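Local coordinates for protein CHAD domain (Ricinus communis, PDB 6QV5) that probably binds inorganic polyphosphate through an all-helical CHAD domain and carries a zinc ion, at residues E39-N44 against H58-G63; E50-E55 against I132-R137; S89-E94 against Q142-P147; R99-L104 against G251-E256. One frame throughout, in Å; residues are numbered along the deposited sequence. Where two conformers were deposited one is given.

Interaction 1. Residues E39-N44 against H58-G63; sequences EHIQRN and HQMRVG
His40 and Gln59 supply the polar link between helix 26-42 and helix 54-73. His40 NE2 donates to Gln59 OE1 at 2.8 Å, with the acceptor lying in the plane of the imidazole and an N-H...O angle of 155°. The ring's CG stands anti to the backbone N (chi1 -166°), while Gln59 folds back at chi2. Gln59 O lies over one face of the same ring, off toward its rim. A second polar bond stays within 39-44: Asn44 ND2 donates to His40 O at 2.8 Å.

The van der Waals contacts centre on Met60 and Gly63. Met60, extended beyond CG, lays CE 3.8 Å from Ile41 CG2, the two side chains crossing at about a right angle, and its CB meets Asn44 CB. The His40 ring and the Ile41 side chain come down on the Gly63 backbone: ND1 of His40 is 3.4 Å from Gly63 CA, and Ile41 CD1 3.5 Å from Gly63 O. With a glycine at this tight point, two helices near in the chain pack closely within the all-helical CHAD domain, Ile41 CA and Met60 CA being 4.8 Å apart. Helix 147-163 touches this layer through Tyr149, against both Ile41 and Met60, while helix 82-108 reaches Met60 with Leu95.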
loop_
_atom_site.group_PDB
_atom_site.type_symbol
_atom_site.label_atom_id
_atom_site.label_comp_id
_atom_site.label_asym_id
_atom_site.label_seq_id
_atom_site.Cartn_x
_atom_site.Cartn_y
_atom_site.Cartn_z
ATOM N N GLU A 39 13.607 0.061 7.286
ATOM C CA GLU A 39 13.423 -0.123 8.733
ATOM C C GLU A 39 11.977 -0.558 9.023
ATOM O O GLU A 39 11.766 -1.453 9.841
ATOM C CB GLU A 39 13.775 1.164 9.503
ATOM C CG GLU A 39 13.687 1.040 11.020
ATOM C CD GLU A 39 13.663 2.342 11.802
ATOM O OE1 GLU A 39 12.989 3.301 11.360
ATOM O OE2 GLU A 39 14.307 2.394 12.873
ATOM N N HIS A 40 10.997 0.049 8.319
ATOM C CA HIS A 40 9.565 -0.252 8.438
ATOM C C HIS A 40 9.267 -1.718 8.070
ATOM O O HIS A 40 8.406 -2.342 8.690
ATOM C CB HIS A 40 8.742 0.731 7.577
ATOM C CG HIS A 40 7.265 0.746 7.848
ATOM N ND1 HIS A 40 6.384 1.358 6.973
ATOM C CD2 HIS A 40 6.559 0.243 8.891
ATOM C CE1 HIS A 40 5.180 1.191 7.495
ATOM N NE2 HIS A 40 5.234 0.529 8.650
ATOM N N ILE A 41 10.017 -2.271 7.100
ATOM C CA ILE A 41 9.909 -3.662 6.652
ATOM C C ILE A 41 10.604 -4.597 7.666
ATOM O O ILE A 41 9.970 -5.536 8.157
ATOM C CB ILE A 41 10.486 -3.828 5.207
ATOM C CG1 ILE A 41 9.711 -2.969 4.184
ATOM C CG2 ILE A 41 10.525 -5.303 4.768
ATOM C CD1 ILE A 41 10.473 -2.603 2.910
ATOM N N GLN A 42 11.902 -4.316 7.958
ATOM C CA GLN A 42 12.772 -5.087 8.852
ATOM C C GLN A 42 12.235 -5.249 10.283
ATOM O O GLN A 42 12.283 -6.352 10.826
ATOM C CB GLN A 42 14.190 -4.477 8.854
ATOM C CG GLN A 42 15.225 -5.217 9.699
ATOM C CD GLN A 42 15.408 -4.606 11.070
ATOM O OE1 GLN A 42 15.734 -3.421 11.220
ATOM N NE2 GLN A 42 15.212 -5.408 12.105
ATOM N N ARG A 43 11.756 -4.157 10.904
ATOM C CA ARG A 43 11.267 -4.191 12.290
ATOM C C ARG A 43 9.968 -4.997 12.497
ATOM O O ARG A 43 9.554 -5.191 13.644
ATOM C CB ARG A 43 11.137 -2.774 12.872
ATOM C CG ARG A 43 12.463 -2.008 13.006
ATOM C CD ARG A 43 13.310 -2.447 14.189
ATOM N NE ARG A 43 12.801 -1.915 15.454
ATOM C CZ ARG A 43 12.638 -2.636 16.559
ATOM N NH1 ARG A 43 12.939 -3.929 16.569
ATOM N NH2 ARG A 43 12.171 -2.068 17.664
ATOM N N ASN A 44 9.362 -5.504 11.406
ATOM C CA ASN A 44 8.151 -6.325 11.458
ATOM C C ASN A 44 8.410 -7.807 11.120
ATOM O O ASN A 44 7.520 -8.629 11.324
ATOM C CB ASN A 44 7.045 -5.727 10.586
ATOM C CG ASN A 44 6.404 -4.506 11.195
ATOM O OD1 ASN A 44 5.712 -4.577 12.215
ATOM N ND2 ASN A 44 6.617 -3.356 10.580
ATOM N N HIS A 58 0.256 -6.168 8.187
ATOM C CA HIS A 58 -0.251 -4.953 7.543
ATOM C C HIS A 58 0.859 -3.901 7.462
ATOM O O HIS A 58 1.097 -3.360 6.382
ATOM C CB HIS A 58 -1.488 -4.408 8.289
ATOM C CG HIS A 58 -2.057 -3.133 7.734
ATOM N ND1 HIS A 58 -2.614 -2.177 8.564
ATOM C CD2 HIS A 58 -2.138 -2.698 6.452
ATOM C CE1 HIS A 58 -3.016 -1.199 7.767
ATOM N NE2 HIS A 58 -2.746 -1.466 6.489
ATOM N N GLN A 59 1.564 -3.659 8.585
ATOM C CA GLN A 59 2.672 -2.708 8.656
ATOM C C GLN A 59 3.843 -3.088 7.751
ATOM O O GLN A 59 4.441 -2.201 7.142
ATOM C CB GLN A 59 3.133 -2.485 10.107
ATOM C CG GLN A 59 2.177 -1.626 10.947
ATOM C CD GLN A 59 1.836 -0.293 10.315
ATOM O OE1 GLN A 59 2.709 0.490 9.928
ATOM N NE2 GLN A 59 0.550 -0.007 10.193
ATOM N N MET A 60 4.146 -4.400 7.634
ATOM C CA MET A 60 5.225 -4.886 6.770
ATOM C C MET A 60 4.865 -4.720 5.291
ATOM O O MET A 60 5.725 -4.328 4.501
ATOM C CB MET A 60 5.604 -6.340 7.090
ATOM C CG MET A 60 7.007 -6.686 6.644
ATOM S SD MET A 60 7.456 -8.417 6.887
ATOM C CE MET A 60 9.155 -8.344 6.487
ATOM N N ARG A 61 3.594 -4.996 4.930
ATOM C CA ARG A 61 3.068 -4.850 3.570
ATOM C C ARG A 61 3.097 -3.380 3.138
ATOM O O ARG A 61 3.502 -3.088 2.011
ATOM C CB ARG A 61 1.640 -5.440 3.459
ATOM C CG ARG A 61 0.998 -5.352 2.063
ATOM C CD ARG A 61 1.720 -6.211 1.039
ATOM N NE ARG A 61 1.351 -5.869 -0.335
ATOM C CZ ARG A 61 2.113 -5.161 -1.163
ATOM N NH1 ARG A 61 3.297 -4.707 -0.766
ATOM N NH2 ARG A 61 1.701 -4.904 -2.397
ATOM N N VAL A 62 2.692 -2.463 4.050
ATOM C CA VAL A 62 2.688 -1.009 3.837
ATOM C C VAL A 62 4.130 -0.519 3.611
ATOM O O VAL A 62 4.364 0.292 2.714
ATOM C CB VAL A 62 1.934 -0.250 4.972
ATOM C CG1 VAL A 62 2.248 1.248 4.979
ATOM C CG2 VAL A 62 0.428 -0.475 4.870
ATOM N N GLY A 63 5.071 -1.074 4.382
ATOM C CA GLY A 63 6.498 -0.782 4.279
ATOM C C GLY A 63 7.067 -1.110 2.912
ATOM O O GLY A 63 7.893 -0.357 2.390
#

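Interaction 2. Residues E50-E55 against I132-R137; sequences EGHDPE and IAQAKR. With ZN (zinc ion), chain B.
Arg137 and His52 run alongside each other in opposing directions, ring and guanidinium planes 33° apart, as helix 122-145 meets the loop leading into helix 54-73. The touch is made by the stem of the arginine: its CG lies 3.5 Å from His52 ND1. The chain bends at chi2 (60°), which turns CD. Farther out, the guanidinium has His52 CA over the centre of one face. Its end grips a single backbone oxygen: NH1 donates to Asp53 O at 2.8 Å and NH2 to the same Asp53 O at 3.1 Å. Both nitrogens approach from one face of that carbonyl, NH1 well above its plane. Three backbone carbonyls, of Ala47, Val48 and Asp53, accept from Arg137. Asp53 itself is the N-cap of helix 54-73, its OD1 accepting from Glu55 N.

The imidazole of His52 has Gln134 O at its edge, 3.5 Å from CE1. His52 ND1 donates to a water at 2.8 Å, and its NE2 binds the zinc ion at 2.2 Å, with His138 as the other protein ligand. Both imidazole nitrogens are therefore engaged; the arginine, bonded to carbonyls of the loop and of residues just before it, probably steadies the backbone that carries the histidine.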
loop_
_atom_site.group_PDB
_atom_site.type_symbol
_atom_site.label_atom_id
_atom_site.label_comp_id
_atom_site.label_asym_id
_atom_site.label_seq_id
_atom_site.Cartn_x
_atom_site.Cartn_y
_atom_site.Cartn_z
ATOM N N GLU A 50 6.964 -15.549 13.204
ATOM C CA GLU A 50 6.541 -16.272 14.408
ATOM C C GLU A 50 5.052 -16.173 14.777
ATOM O O GLU A 50 4.512 -17.138 15.320
ATOM C CB GLU A 50 7.400 -15.843 15.609
ATOM C CG GLU A 50 8.854 -16.288 15.502
ATOM C CD GLU A 50 9.832 -15.740 16.525
ATOM O OE1 GLU A 50 9.395 -15.083 17.498
ATOM O OE2 GLU A 50 11.050 -15.970 16.347
ATOM N N GLY A 51 4.418 -15.031 14.518
ATOM C CA GLY A 51 3.019 -14.815 14.883
ATOM C C GLY A 51 1.999 -14.824 13.762
ATOM O O GLY A 51 2.324 -15.125 12.610
ATOM N N HIS A 52 0.739 -14.498 14.118
ATOM C CA HIS A 52 -0.413 -14.423 13.212
ATOM C C HIS A 52 -1.175 -13.093 13.354
ATOM O O HIS A 52 -2.301 -12.969 12.861
ATOM C CB HIS A 52 -1.352 -15.626 13.417
ATOM C CG HIS A 52 -0.887 -16.868 12.733
ATOM N ND1 HIS A 52 -1.213 -17.131 11.415
ATOM C CD2 HIS A 52 -0.129 -17.882 13.206
ATOM C CE1 HIS A 52 -0.644 -18.290 11.130
ATOM N NE2 HIS A 52 0.018 -18.781 12.177
ATOM N N ASP A 53 -0.544 -12.092 14.010
ATOM C CA ASP A 53 -1.100 -10.752 14.227
ATOM C C ASP A 53 -1.323 -10.057 12.870
ATOM O O ASP A 53 -0.377 -9.958 12.085
ATOM C CB ASP A 53 -0.161 -9.919 15.124
ATOM C CG ASP A 53 -0.758 -8.660 15.739
ATOM O OD1 ASP A 53 -1.376 -7.864 14.993
ATOM O OD2 ASP A 53 -0.576 -8.453 16.958
ATOM N N PRO A 54 -2.561 -9.601 12.561
ATOM C CA PRO A 54 -2.800 -8.963 11.253
ATOM C C PRO A 54 -2.131 -7.600 11.064
ATOM O O PRO A 54 -1.751 -7.275 9.942
ATOM C CB PRO A 54 -4.327 -8.870 11.174
ATOM C CG PRO A 54 -4.778 -8.843 12.583
ATOM C CD PRO A 54 -3.800 -9.669 13.364
ATOM N N GLU A 55 -1.982 -6.817 12.153
ATOM C CA GLU A 55 -1.379 -5.480 12.136
ATOM C C GLU A 55 0.120 -5.500 11.798
ATOM O O GLU A 55 0.582 -4.624 11.064
ATOM C CB GLU A 55 -1.663 -4.734 13.457
ATOM C CG GLU A 55 -1.270 -3.258 13.478
ATOM C CD GLU A 55 -1.826 -2.348 12.395
ATOM O OE1 GLU A 55 -2.991 -2.542 11.976
ATOM O OE2 GLU A 55 -1.093 -1.425 11.974
ATOM N N ILE A 132 -7.130 -20.731 5.243
ATOM C CA ILE A 132 -6.366 -20.223 4.097
ATOM C C ILE A 132 -5.469 -19.057 4.531
ATOM O O ILE A 132 -4.286 -19.059 4.197
ATOM C CB ILE A 132 -7.260 -19.882 2.859
ATOM C CG1 ILE A 132 -8.194 -21.059 2.440
ATOM C CG2 ILE A 132 -6.432 -19.373 1.665
ATOM C CD1 ILE A 132 -7.527 -22.417 1.987
ATOM N N ALA A 133 -6.024 -18.094 5.302
ATOM C CA ALA A 133 -5.308 -16.922 5.818
ATOM C C ALA A 133 -4.097 -17.320 6.678
ATOM O O ALA A 133 -3.025 -16.733 6.523
ATOM C CB ALA A 133 -6.254 -16.029 6.608
ATOM N N GLN A 134 -4.262 -18.338 7.551
ATOM C CA GLN A 134 -3.191 -18.855 8.408
ATOM C C GLN A 134 -2.114 -19.566 7.578
ATOM O O GLN A 134 -0.929 -19.433 7.886
ATOM C CB GLN A 134 -3.752 -19.775 9.503
ATOM C CG GLN A 134 -4.435 -19.009 10.639
ATOM C CD GLN A 134 -5.362 -19.855 11.480
ATOM O OE1 GLN A 134 -6.076 -20.743 10.991
ATOM N NE2 GLN A 134 -5.390 -19.581 12.774
ATOM N N ALA A 135 -2.526 -20.276 6.504
ATOM C CA ALA A 135 -1.623 -20.976 5.583
ATOM C C ALA A 135 -0.837 -19.976 4.731
ATOM O O ALA A 135 0.347 -20.196 4.476
ATOM C CB ALA A 135 -2.408 -21.928 4.692
ATOM N N LYS A 136 -1.489 -18.870 4.313
ATOM C CA LYS A 136 -0.863 -17.800 3.530
ATOM C C LYS A 136 0.157 -17.042 4.389
ATOM O O LYS A 136 1.168 -16.571 3.862
ATOM C CB LYS A 136 -1.914 -16.844 2.940
ATOM C CG LYS A 136 -2.774 -17.446 1.827
ATOM C CD LYS A 136 -2.097 -17.468 0.460
ATOM C CE LYS A 136 -2.967 -18.163 -0.558
ATOM N NZ LYS A 136 -2.306 -18.245 -1.886
ATOM N N ARG A 137 -0.098 -16.962 5.715
ATOM C CA ARG A 137 0.793 -16.343 6.696
ATOM C C ARG A 137 2.048 -17.211 6.858
ATOM O O ARG A 137 3.151 -16.672 6.937
ATOM C CB ARG A 137 0.066 -16.125 8.043
ATOM C CG ARG A 137 0.903 -15.477 9.163
ATOM C CD ARG A 137 1.442 -14.092 8.824
ATOM N NE ARG A 137 2.016 -13.433 9.998
ATOM C CZ ARG A 137 1.388 -12.510 10.720
ATOM N NH1 ARG A 137 0.164 -12.116 10.389
ATOM N NH2 ARG A 137 1.980 -11.970 11.777
HETATM ZN ZN ZN B . 0.787 -20.843 12.525
HETATM O O HOH W 1 -2.972 -15.638 9.812
#

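Interaction 3. Residues S89-E94 against Q142-P147; sequences SWLGTE and QALLSP
Glu94 and Ala143 bring the two backbones nearest, their CA atoms 7.1 Å apart, where helix 82-108 passes the last turn of helix 122-145. Ala143 points its CB at the other helix and meets two side chains there: Trp90 CZ2 at 3.7 Å and Glu94 CG at 3.9 Å. That same Glu94 CG also sits over one face of the indole, offset toward the rim, one turn along its own helix. Trp90 CG stands anti to the backbone N (chi1 160°), and the six-membered end of the indole reaches the other helix. The indole presents its edge, with CH2 3.3 Å from Ala143 O and Ser146 OG nearby at the same edge.

Ser146 is the N-cap residue of helix 147-163, so the tryptophan edge meets the junction between two consecutive helices of this all-helical domain. The serine hydroxyl donates back to Ala143 O at 2.7 Å, approaching from above the carbonyl plane, and the oxygen thus receives a hydrogen bond beside its contact with the aromatic edge. Arg148, just past the junction, makes a cation-pi interaction with the indole. Deeper in, Leu91 CD1 and Leu144 CD2 touch at 3.7 Å, their side chains crossing at about a right angle, and Tyr149 of helix 147-163 packs against both leucines.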
loop_
_atom_site.group_PDB
_atom_site.type_symbol
_atom_site.label_atom_id
_atom_site.label_comp_id
_atom_site.label_asym_id
_atom_site.label_seq_id
_atom_site.Cartn_x
_atom_site.Cartn_y
_atom_site.Cartn_z
ATOM N N SER A 89 8.936 -7.131 -6.131
ATOM C CA SER A 89 7.646 -7.563 -6.672
ATOM C C SER A 89 7.246 -8.922 -6.095
ATOM O O SER A 89 6.068 -9.133 -5.808
ATOM C CB SER A 89 7.693 -7.617 -8.196
ATOM O OG SER A 89 7.911 -6.326 -8.740
ATOM N N TRP A 90 8.235 -9.821 -5.891
ATOM C CA TRP A 90 8.048 -11.147 -5.297
ATOM C C TRP A 90 7.646 -11.005 -3.822
ATOM O O TRP A 90 6.697 -11.659 -3.391
ATOM C CB TRP A 90 9.320 -12.005 -5.464
ATOM C CG TRP A 90 9.426 -13.159 -4.508
ATOM C CD1 TRP A 90 8.763 -14.348 -4.580
ATOM C CD2 TRP A 90 10.237 -13.220 -3.328
ATOM N NE1 TRP A 90 9.111 -15.149 -3.516
ATOM C CE2 TRP A 90 10.013 -14.481 -2.731
ATOM C CE3 TRP A 90 11.127 -12.325 -2.708
ATOM C CZ2 TRP A 90 10.658 -14.874 -1.552
ATOM C CZ3 TRP A 90 11.759 -12.713 -1.538
ATOM C CH2 TRP A 90 11.527 -13.976 -0.974
ATOM N N LEU A 91 8.358 -10.140 -3.065
ATOM C CA LEU A 91 8.099 -9.858 -1.649
ATOM C C LEU A 91 6.715 -9.216 -1.452
ATOM O O LEU A 91 6.015 -9.557 -0.495
ATOM C CB LEU A 91 9.222 -8.970 -1.067
ATOM C CG LEU A 91 9.124 -8.537 0.406
ATOM C CD1 LEU A 91 9.164 -9.730 1.349
ATOM C CD2 LEU A 91 10.231 -7.567 0.758
ATOM N N GLY A 92 6.342 -8.319 -2.368
ATOM C CA GLY A 92 5.052 -7.638 -2.368
ATOM C C GLY A 92 3.894 -8.585 -2.613
ATOM O O GLY A 92 2.837 -8.441 -1.997
ATOM N N THR A 93 4.102 -9.578 -3.502
ATOM C CA THR A 93 3.123 -10.614 -3.853
ATOM C C THR A 93 2.947 -11.605 -2.690
ATOM O O THR A 93 1.815 -11.986 -2.391
ATOM C CB THR A 93 3.524 -11.288 -5.185
ATOM O OG1 THR A 93 3.623 -10.285 -6.199
ATOM C CG2 THR A 93 2.542 -12.367 -5.634
ATOM N N GLU A 94 4.058 -12.010 -2.036
ATOM C CA GLU A 94 4.042 -12.950 -0.910
ATOM C C GLU A 94 3.314 -12.391 0.314
ATOM O O GLU A 94 2.458 -13.080 0.873
ATOM C CB GLU A 94 5.461 -13.432 -0.543
ATOM C CG GLU A 94 6.114 -14.346 -1.571
ATOM C CD GLU A 94 5.350 -15.596 -1.968
ATOM O OE1 GLU A 94 5.011 -16.403 -1.072
ATOM O OE2 GLU A 94 5.097 -15.771 -3.182
ATOM N N GLN A 142 7.820 -18.308 5.367
ATOM C CA GLN A 142 8.834 -19.105 4.671
ATOM C C GLN A 142 9.610 -18.257 3.668
ATOM O O GLN A 142 10.817 -18.447 3.518
ATOM C CB GLN A 142 8.199 -20.323 3.970
ATOM C CG GLN A 142 7.794 -21.454 4.914
ATOM C CD GLN A 142 8.981 -22.169 5.516
ATOM O OE1 GLN A 142 9.347 -21.944 6.674
ATOM N NE2 GLN A 142 9.608 -23.047 4.745
ATOM N N ALA A 143 8.919 -17.310 3.002
ATOM C CA ALA A 143 9.504 -16.380 2.034
ATOM C C ALA A 143 10.493 -15.428 2.719
ATOM O O ALA A 143 11.482 -15.033 2.104
ATOM C CB ALA A 143 8.406 -15.586 1.343
ATOM N N LEU A 144 10.233 -15.080 3.992
ATOM C CA LEU A 144 11.096 -14.193 4.771
ATOM C C LEU A 144 12.318 -14.922 5.320
ATOM O O LEU A 144 13.373 -14.304 5.469
ATOM C CB LEU A 144 10.317 -13.513 5.907
ATOM C CG LEU A 144 9.153 -12.599 5.513
ATOM C CD1 LEU A 144 8.432 -12.098 6.735
ATOM C CD2 LEU A 144 9.618 -11.432 4.657
ATOM N N LEU A 145 12.175 -16.231 5.620
ATOM C CA LEU A 145 13.247 -17.087 6.137
ATOM C C LEU A 145 14.171 -17.576 5.018
ATOM O O LEU A 145 15.275 -18.048 5.301
ATOM C CB LEU A 145 12.668 -18.291 6.907
ATOM C CG LEU A 145 11.984 -18.010 8.249
ATOM C CD1 LEU A 145 11.169 -19.209 8.694
ATOM C CD2 LEU A 145 12.994 -17.626 9.333
ATOM N N SER A 146 13.717 -17.470 3.753
ATOM C CA SER A 146 14.471 -17.885 2.572
ATOM C C SER A 146 15.653 -16.937 2.310
ATOM O O SER A 146 15.536 -15.746 2.613
ATOM C CB SER A 146 13.555 -17.952 1.349
ATOM O OG SER A 146 13.222 -16.668 0.849
ATOM N N PRO A 147 16.787 -17.422 1.732
ATOM C CA PRO A 147 17.921 -16.516 1.469
ATOM C C PRO A 147 17.620 -15.392 0.473
ATOM O O PRO A 147 18.327 -14.387 0.487
ATOM C CB PRO A 147 19.025 -17.455 0.959
ATOM C CG PRO A 147 18.606 -18.826 1.389
ATOM C CD PRO A 147 17.113 -18.803 1.320
#

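Interaction 4. Residues R99-L104 against G251-E256; sequences RDWDVL and GRLLQE
Leu253 is the bump that joins helix 224-260 to helix 82-108, and the hollow it enters is walled by Asp100, Trp101 and Leu104. The two helix segments cross at -100°, their axes 10.9 Å apart, a steep crossing that limits the overlap to a few residues on each side. Leu253 CB is directed at the other helix and the side chain forks: CD1 lies 3.6 Å from Asp100 O and reaches on to Asp100 CB, while CD2 comes to 3.5 Å from Trp101 NE1. Leu104 CD2 borders the hollow more loosely, at 4.3 Å from Leu253 CD1.

The indole forms the flat wall. Both CB and CD1 of the leucine lie over one face of the ring, CD1 off toward the rim. Val129 and Ile132 of helix 122-145 also pack against Trp101, which places the indole between helices. Alongside, Leu104 CD1 approaches Leu254 CD1, and Leu254 in turn rests on Val268 and Ala271 of helix 265-281.

At the margin Arg252 is bent at chi3 (61°), which turns NE; its NH2 forms a salt bridge with Asp100 OD2 at 3.5 Å, the oxygen lying in the guanidinium plane. Arg252 NH1 pairs with Glu256 OE2 at 3.1 Å through a weak hydrogen bond. The chemistry is therefore a largely apolar fit, with a carbonyl oxygen and the indole nitrogen among its walls, edged by a salt-bridge network in which one arginine charge is probably shared between two carboxylates.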
loop_
_atom_site.group_PDB
_atom_site.type_symbol
_atom_site.label_atom_id
_atom_site.label_comp_id
_atom_site.label_asym_id
_atom_site.label_seq_id
_atom_site.Cartn_x
_atom_site.Cartn_y
_atom_site.Cartn_z
ATOM N N ARG A 99 -2.018 -10.710 3.265
ATOM C CA ARG A 99 -2.785 -9.526 3.660
ATOM C C ARG A 99 -4.211 -9.580 3.093
ATOM O O ARG A 99 -5.160 -9.345 3.842
ATOM C CB ARG A 99 -2.049 -8.228 3.248
ATOM C CG ARG A 99 -2.787 -6.910 3.541
ATOM C CD ARG A 99 -2.953 -6.616 5.023
ATOM N NE ARG A 99 -3.795 -5.441 5.251
ATOM C CZ ARG A 99 -4.470 -5.202 6.371
ATOM N NH1 ARG A 99 -4.421 -6.063 7.381
ATOM N NH2 ARG A 99 -5.206 -4.106 6.487
ATOM N N ASP A 100 -4.353 -9.914 1.787
ATOM C CA ASP A 100 -5.635 -10.044 1.077
ATOM C C ASP A 100 -6.602 -10.992 1.793
ATOM O O ASP A 100 -7.778 -10.656 1.948
ATOM C CB ASP A 100 -5.415 -10.516 -0.376
ATOM C CG ASP A 100 -4.892 -9.470 -1.350
ATOM O OD1 ASP A 100 -4.752 -8.292 -0.946
ATOM O OD2 ASP A 100 -4.623 -9.831 -2.517
ATOM N N TRP A 101 -6.100 -12.157 2.250
ATOM C CA TRP A 101 -6.897 -13.151 2.970
ATOM C C TRP A 101 -7.233 -12.721 4.397
ATOM O O TRP A 101 -8.268 -13.132 4.922
ATOM C CB TRP A 101 -6.234 -14.533 2.927
ATOM C CG TRP A 101 -6.432 -15.222 1.612
ATOM C CD1 TRP A 101 -5.611 -15.164 0.526
ATOM C CD2 TRP A 101 -7.575 -15.990 1.212
ATOM N NE1 TRP A 101 -6.147 -15.889 -0.513
ATOM C CE2 TRP A 101 -7.356 -16.402 -0.121
ATOM C CE3 TRP A 101 -8.751 -16.400 1.864
ATOM C CZ2 TRP A 101 -8.271 -17.203 -0.817
ATOM C CZ3 TRP A 101 -9.655 -17.195 1.175
ATOM C CH2 TRP A 101 -9.413 -17.585 -0.150
ATOM N N ASP A 102 -6.381 -11.881 5.013
ATOM C CA ASP A 102 -6.607 -11.358 6.363
ATOM C C ASP A 102 -7.678 -10.261 6.364
ATOM O O ASP A 102 -8.447 -10.172 7.322
ATOM C CB ASP A 102 -5.296 -10.846 6.985
ATOM C CG ASP A 102 -4.856 -11.559 8.256
ATOM O OD1 ASP A 102 -5.611 -12.436 8.744
ATOM O OD2 ASP A 102 -3.762 -11.239 8.766
ATOM N N VAL A 103 -7.725 -9.433 5.291
ATOM C CA VAL A 103 -8.707 -8.354 5.102
ATOM C C VAL A 103 -10.093 -8.985 4.900
ATOM O O VAL A 103 -11.058 -8.549 5.528
ATOM C CB VAL A 103 -8.314 -7.380 3.946
ATOM C CG1 VAL A 103 -9.446 -6.408 3.606
ATOM C CG2 VAL A 103 -7.041 -6.608 4.280
ATOM N N LEU A 104 -10.168 -10.034 4.053
ATOM C CA LEU A 104 -11.385 -10.791 3.753
ATOM C C LEU A 104 -11.998 -11.389 5.028
ATOM O O LEU A 104 -13.207 -11.296 5.215
ATOM C CB LEU A 104 -11.083 -11.889 2.701
ATOM C CG LEU A 104 -12.160 -12.957 2.409
ATOM C CD1 LEU A 104 -13.403 -12.355 1.768
ATOM C CD2 LEU A 104 -11.611 -14.049 1.519
ATOM N N GLY A 251 -14.468 -10.987 -3.995
ATOM C CA GLY A 251 -15.149 -11.729 -5.053
ATOM C C GLY A 251 -14.200 -12.569 -5.885
ATOM O O GLY A 251 -14.544 -13.685 -6.279
ATOM N N ARG A 252 -12.987 -12.038 -6.135
ATOM C CA ARG A 252 -11.916 -12.701 -6.881
ATOM C C ARG A 252 -11.327 -13.852 -6.046
ATOM O O ARG A 252 -11.142 -14.948 -6.578
ATOM C CB ARG A 252 -10.831 -11.675 -7.270
ATOM C CG ARG A 252 -9.660 -12.250 -8.075
ATOM C CD ARG A 252 -8.524 -11.254 -8.267
ATOM N NE ARG A 252 -7.930 -10.806 -7.002
ATOM C CZ ARG A 252 -6.945 -11.431 -6.361
ATOM N NH1 ARG A 252 -6.427 -12.551 -6.852
ATOM N NH2 ARG A 252 -6.474 -10.943 -5.222
ATOM N N LEU A 253 -11.047 -13.601 -4.745
ATOM C CA LEU A 253 -10.487 -14.588 -3.813
ATOM C C LEU A 253 -11.435 -15.757 -3.553
ATOM O O LEU A 253 -10.978 -16.900 -3.501
ATOM C CB LEU A 253 -10.070 -13.945 -2.475
ATOM C CG LEU A 253 -8.868 -12.989 -2.470
ATOM C CD1 LEU A 253 -8.708 -12.346 -1.109
ATOM C CD2 LEU A 253 -7.574 -13.699 -2.850
ATOM N N LEU A 254 -12.744 -15.476 -3.388
ATOM C CA LEU A 254 -13.755 -16.506 -3.138
ATOM C C LEU A 254 -14.015 -17.379 -4.364
ATOM O O LEU A 254 -14.147 -18.593 -4.211
ATOM C CB LEU A 254 -15.059 -15.914 -2.578
ATOM C CG LEU A 254 -15.016 -15.393 -1.134
ATOM C CD1 LEU A 254 -16.164 -14.444 -0.867
ATOM C CD2 LEU A 254 -15.015 -16.531 -0.117
ATOM N N GLN A 255 -14.039 -16.779 -5.578
ATOM C CA GLN A 255 -14.221 -17.501 -6.848
ATOM C C GLN A 255 -13.059 -18.491 -7.070
ATOM O O GLN A 255 -13.291 -19.604 -7.548
ATOM C CB GLN A 255 -14.385 -16.516 -8.028
ATOM C CG GLN A 255 -14.568 -17.147 -9.421
ATOM C CD GLN A 255 -15.743 -18.093 -9.527
ATOM O OE1 GLN A 255 -16.909 -17.685 -9.550
ATOM N NE2 GLN A 255 -15.454 -19.385 -9.606
ATOM N N GLU A 256 -11.827 -18.094 -6.671
ATOM C CA GLU A 256 -10.620 -18.926 -6.736
ATOM C C GLU A 256 -10.730 -20.069 -5.720
ATOM O O GLU A 256 -10.321 -21.194 -6.016
ATOM C CB GLU A 256 -9.365 -18.087 -6.447
ATOM C CG GLU A 256 -8.876 -17.271 -7.632
ATOM C CD GLU A 256 -7.771 -16.274 -7.335
ATOM O OE1 GLU A 256 -6.824 -16.624 -6.591
ATOM O OE2 GLU A 256 -7.845 -15.140 -7.862
#

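In the fold
All four contacts belong to the CHAD domain, a single helical unit tied together by pairs both near and far in the chain. Interaction 1 joins neighbouring parts of the chain, only 13 residues intervening, whereas interaction 4 spans 146 residues. Helix 54-73 serves interactions 1 and 2, helix 122-145 interactions 2 and 3, and helix 82-108 interactions 3 and 4. Interaction 1 closes before 3 and 4 open, while interaction 2 crosses each of the others along the chain, as 3 and 4 do each other. Centres lie 13 to 21 Å apart. Met60 touches Leu144 between interactions 1 and 3. The zinc-bearing interaction 2 meets interaction 4 where Pro54 packs on Asp102.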